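Local coordinates for protein putative citrate lyase, alfa subunit (Streptococcus mutans, PDB 2HJ0) that is a putative alpha subunit of citrate lyase, built on mainly parallel, mixed beta sheets flanked by helices and assembled here from two copies, at residues K301-N311 with L321-D332. Numbering follows the deposited sequence.
Sequences KANFALGGITN and LVDKILDVQDFD
Two neighbouring parallel strands of a mixed sheet, joined through helix 311-318, bring Ala302 and Ala305 beside Val322 and Ile325. Asp323 N reaches Ala302 O at 2.9 Å just before both strands turn a corner, at Asn303 and Asp323; after it the regular parallel alternation follows, Lys324 N to Asn303 O, Ala305 N to Lys324 O, and Leu326 N to Ala305 O nearly head-on (C=O...N 175°). At the start of the pair, Lys301 bends at its third torsion (67°), which swings NZ back to Asp323 OD1 in a weak salt bridge of 3.3 Å; Lys345 makes a long, weak ion pair with the same OD1. The order 302-305, helix, 322-327 is a beta-alpha-beta unit, consistent with a Rossmann-like fold, and strands 275-277 and 346-348 continue the sheet on either side.

On the face of Phe304 and Lys324, the Phe304 ring meets Leu326 CD1 obliquely, and Pro214 of the second subunit packs on Phe304 and Leu326. Leu306 CD1 lies 3.5 Å from Leu326 CB. Past Asp327, with Val328 the extra residue, the register shifts by one, and both chains turn into a short second parallel ladder, 308-309 with 329-330. Here Phe331 N binds Ile309 O at 3.0 Å, while Gly308 CA sits at the edge of the Phe331 ring. This turn carries the Ile309 side chain back over the first ladder, where it meets Ile325 tip to tip, CG2 to CD1 at 3.4 Å; with Ile325 CG1 anti to the backbone N (chi1 160°) and the chain extended at chi2, CD1 reaches Ile309. Ile309 CG1 also lies against the Asp327 carboxylate, which is hydrogen-bonded to His346 NE2. At the far end Asp332 OD1 accepts Asn311 N through its syn lone pair, and OD2 pairs with Ser335 of the following helix, so this buried carboxylate links the starts of helices 311-318 and 333-341.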
loop_
_atom_site.group_PDB
_atom_site.type_symbol
_atom_site.label_atom_id
_atom_site.label_comp_id
_atom_site.label_asym_id
_atom_site.label_seq_id
_atom_site.Cartn_x
_atom_site.Cartn_y
_atom_site.Cartn_z
ATOM N N LYS A 301 6.130 30.071 5.496
ATOM C CA LYS A 301 6.106 28.995 4.527
ATOM C C LYS A 301 5.131 27.909 4.979
ATOM O O LYS A 301 5.120 27.516 6.144
ATOM C CB LYS A 301 7.509 28.412 4.377
ATOM C CG LYS A 301 7.786 27.797 3.032
ATOM C CD LYS A 301 9.065 26.962 3.037
ATOM C CE LYS A 301 8.922 25.723 3.922
ATOM N NZ LYS A 301 10.006 24.716 3.701
ATOM N N ALA A 302 4.309 27.438 4.050
ATOM C CA ALA A 302 3.328 26.400 4.344
ATOM C C ALA A 302 3.993 25.024 4.287
ATOM O O ALA A 302 4.883 24.803 3.469
ATOM C CB ALA A 302 2.191 26.476 3.337
ATOM N N ASN A 303 3.559 24.106 5.149
ATOM C CA ASN A 303 4.113 22.751 5.169
ATOM C C ASN A 303 3.638 21.892 3.990
ATOM O O ASN A 303 4.419 21.131 3.425
ATOM C CB ASN A 303 3.771 22.040 6.483
ATOM C CG ASN A 303 2.271 21.932 6.721
ATOM O OD1 ASN A 303 1.830 21.292 7.678
ATOM N ND2 ASN A 303 1.478 22.560 5.854
ATOM N N PHE A 304 2.363 21.988 3.630
ATOM C CA PHE A 304 1.862 21.220 2.495
ATOM C C PHE A 304 0.526 21.709 1.955
ATOM O O PHE A 304 -0.220 22.409 2.636
ATOM C CB PHE A 304 1.740 19.721 2.838
ATOM C CG PHE A 304 0.604 19.399 3.775
ATOM C CD1 PHE A 304 0.784 19.449 5.151
ATOM C CD2 PHE A 304 -0.658 19.091 3.284
ATOM C CE1 PHE A 304 -0.271 19.200 6.017
ATOM C CE2 PHE A 304 -1.717 18.844 4.151
ATOM C CZ PHE A 304 -1.520 18.897 5.513
ATOM N N ALA A 305 0.257 21.332 0.711
ATOM C CA ALA A 305 -0.979 21.655 0.028
ATOM C C ALA A 305 -1.637 20.299 -0.310
ATOM O O ALA A 305 -0.945 19.289 -0.517
ATOM C CB ALA A 305 -0.681 22.435 -1.228
ATOM N N LEU A 306 -2.966 20.277 -0.374
ATOM C CA LEU A 306 -3.687 19.040 -0.643
ATOM C C LEU A 306 -4.701 19.120 -1.768
ATOM O O LEU A 306 -4.792 20.109 -2.486
ATOM C CB LEU A 306 -4.405 18.606 0.632
ATOM C CG LEU A 306 -5.163 17.284 0.647
ATOM C CD1 LEU A 306 -4.191 16.148 0.376
ATOM C CD2 LEU A 306 -5.850 17.102 2.000
ATOM N N GLY A 307 -5.450 18.035 -1.916
ATOM C CA GLY A 307 -6.523 17.962 -2.893
ATOM C C GLY A 307 -6.208 17.612 -4.326
ATOM O O GLY A 307 -5.410 16.720 -4.627
ATOM N N GLY A 308 -6.945 18.295 -5.194
ATOM C CA GLY A 308 -6.782 18.158 -6.615
ATOM C C GLY A 308 -5.802 19.273 -6.875
ATOM O O GLY A 308 -6.104 20.452 -6.669
ATOM N N ILE A 309 -4.611 18.878 -7.293
ATOM C CA ILE A 309 -3.536 19.801 -7.555
ATOM C C ILE A 309 -3.695 20.465 -8.904
ATOM O O ILE A 309 -4.268 19.881 -9.812
ATOM C CB ILE A 309 -2.217 19.046 -7.490
ATOM C CG1 ILE A 309 -2.148 18.290 -6.160
ATOM C CG2 ILE A 309 -1.050 20.000 -7.673
ATOM C CD1 ILE A 309 -2.393 19.154 -4.922
ATOM N N THR A 310 -3.229 21.709 -9.010
ATOM C CA THR A 310 -3.267 22.466 -10.269
ATOM C C THR A 310 -1.864 23.026 -10.420
ATOM O O THR A 310 -1.078 22.981 -9.471
ATOM C CB THR A 310 -4.225 23.652 -10.228
ATOM O OG1 THR A 310 -3.585 24.744 -9.571
ATOM C CG2 THR A 310 -5.482 23.302 -9.479
ATOM N N ASN A 311 -1.547 23.556 -11.598
ATOM C CA ASN A 311 -0.220 24.114 -11.827
ATOM C C ASN A 311 0.147 25.191 -10.819
ATOM O O ASN A 311 1.319 25.342 -10.498
ATOM C CB ASN A 311 -0.102 24.674 -13.244
ATOM C CG ASN A 311 1.292 25.198 -13.549
ATOM O OD1 ASN A 311 1.501 26.409 -13.633
ATOM N ND2 ASN A 311 2.260 24.286 -13.705
ATOM N N LEU A 321 7.596 27.871 -1.493
ATOM C CA LEU A 321 6.617 28.431 -0.572
ATOM C C LEU A 321 5.803 27.373 0.164
ATOM O O LEU A 321 5.198 27.643 1.205
ATOM C CB LEU A 321 5.678 29.376 -1.300
ATOM C CG LEU A 321 6.060 30.853 -1.194
ATOM C CD1 LEU A 321 7.363 31.114 -1.935
ATOM C CD2 LEU A 321 4.924 31.681 -1.793
ATOM N N VAL A 322 5.767 26.173 -0.389
ATOM C CA VAL A 322 5.064 25.072 0.238
ATOM C C VAL A 322 6.033 23.892 0.196
ATOM O O VAL A 322 6.522 23.497 -0.865
ATOM C CB VAL A 322 3.715 24.750 -0.496
ATOM C CG1 VAL A 322 3.959 24.390 -1.950
ATOM C CG2 VAL A 322 2.996 23.623 0.212
ATOM N N ASP A 323 6.323 23.352 1.371
ATOM C CA ASP A 323 7.264 22.256 1.495
ATOM C C ASP A 323 6.901 20.960 0.780
ATOM O O ASP A 323 7.698 20.437 0.009
ATOM C CB ASP A 323 7.529 21.954 2.965
ATOM C CG ASP A 323 8.739 21.086 3.143
ATOM O OD1 ASP A 323 9.845 21.558 2.795
ATOM O OD2 ASP A 323 8.601 19.932 3.606
ATOM N N LYS A 324 5.715 20.430 1.046
ATOM C CA LYS A 324 5.294 19.196 0.409
ATOM C C LYS A 324 3.925 19.382 -0.195
ATOM O O LYS A 324 3.270 20.390 0.029
ATOM C CB LYS A 324 5.203 18.077 1.429
ATOM C CG LYS A 324 6.477 17.753 2.136
ATOM C CD LYS A 324 7.298 16.767 1.348
ATOM C CE LYS A 324 8.483 16.298 2.156
ATOM N NZ LYS A 324 8.091 15.747 3.474
ATOM N N ILE A 325 3.484 18.395 -0.955
ATOM C CA ILE A 325 2.164 18.450 -1.562
ATOM C C ILE A 325 1.606 17.026 -1.712
ATOM O O ILE A 325 2.224 16.157 -2.346
ATOM C CB ILE A 325 2.208 19.204 -2.916
ATOM C CG1 ILE A 325 1.007 18.850 -3.766
ATOM C CG2 ILE A 325 3.447 18.850 -3.681
ATOM C CD1 ILE A 325 1.107 19.494 -5.120
ATOM N N LEU A 326 0.452 16.791 -1.082
ATOM C CA LEU A 326 -0.219 15.485 -1.120
ATOM C C LEU A 326 -1.269 15.549 -2.222
ATOM O O LEU A 326 -2.113 16.441 -2.233
ATOM C CB LEU A 326 -0.862 15.173 0.235
ATOM C CG LEU A 326 0.091 15.325 1.423
ATOM C CD1 LEU A 326 -0.636 14.968 2.701
ATOM C CD2 LEU A 326 1.302 14.445 1.231
ATOM N N ASP A 327 -1.210 14.588 -3.139
ATOM C CA ASP A 327 -2.081 14.569 -4.316
ATOM C C ASP A 327 -3.003 13.356 -4.445
ATOM O O ASP A 327 -2.535 12.221 -4.537
ATOM C CB ASP A 327 -1.183 14.649 -5.564
ATOM C CG ASP A 327 -1.949 14.917 -6.840
ATOM O OD1 ASP A 327 -3.117 14.502 -6.952
ATOM O OD2 ASP A 327 -1.356 15.541 -7.748
ATOM N N VAL A 328 -4.309 13.599 -4.480
ATOM C CA VAL A 328 -5.253 12.503 -4.634
ATOM C C VAL A 328 -5.815 12.530 -6.055
ATOM O O VAL A 328 -6.372 11.549 -6.548
ATOM C CB VAL A 328 -6.409 12.600 -3.633
ATOM C CG1 VAL A 328 -7.371 13.717 -4.031
ATOM C CG2 VAL A 328 -7.119 11.267 -3.564
ATOM N N GLN A 329 -5.659 13.669 -6.707
ATOM C CA GLN A 329 -6.125 13.819 -8.071
ATOM C C GLN A 329 -5.547 15.072 -8.726
ATOM O O GLN A 329 -5.491 16.138 -8.114
ATOM C CB GLN A 329 -7.646 13.870 -8.103
ATOM C CG GLN A 329 -8.162 14.485 -9.356
ATOM C CD GLN A 329 -9.654 14.420 -9.446
ATOM O OE1 GLN A 329 -10.363 14.644 -8.454
ATOM N NE2 GLN A 329 -10.154 14.118 -10.642
ATOM N N ASP A 330 -5.117 14.938 -9.974
ATOM C CA ASP A 330 -4.557 16.065 -10.698
ATOM C C ASP A 330 -5.606 16.680 -11.589
ATOM O O ASP A 330 -6.450 15.973 -12.128
ATOM C CB ASP A 330 -3.382 15.610 -11.543
ATOM C CG ASP A 330 -2.222 15.186 -10.713
ATOM O OD1 ASP A 330 -1.780 14.025 -10.858
ATOM O OD2 ASP A 330 -1.751 16.020 -9.909
ATOM N N PHE A 331 -5.543 17.995 -11.755
ATOM C CA PHE A 331 -6.507 18.701 -12.583
ATOM C C PHE A 331 -5.937 19.332 -13.868
ATOM O O PHE A 331 -6.599 20.150 -14.512
ATOM C CB PHE A 331 -7.226 19.752 -11.738
ATOM C CG PHE A 331 -8.381 19.202 -10.937
ATOM C CD1 PHE A 331 -9.691 19.389 -11.360
ATOM C CD2 PHE A 331 -8.159 18.486 -9.766
ATOM C CE1 PHE A 331 -10.759 18.870 -10.623
ATOM C CE2 PHE A 331 -9.221 17.969 -9.029
ATOM C CZ PHE A 331 -10.520 18.160 -9.457
ATOM N N ASP A 332 -4.710 18.962 -14.230
ATOM C CA ASP A 332 -4.080 19.445 -15.458
ATOM C C ASP A 332 -2.767 18.706 -15.698
ATOM O O ASP A 332 -2.125 18.240 -14.759
ATOM C CB ASP A 332 -3.856 20.963 -15.423
ATOM C CG ASP A 332 -2.981 21.402 -14.283
ATOM O OD1 ASP A 332 -2.877 22.625 -14.065
ATOM O OD2 ASP A 332 -2.395 20.536 -13.600
#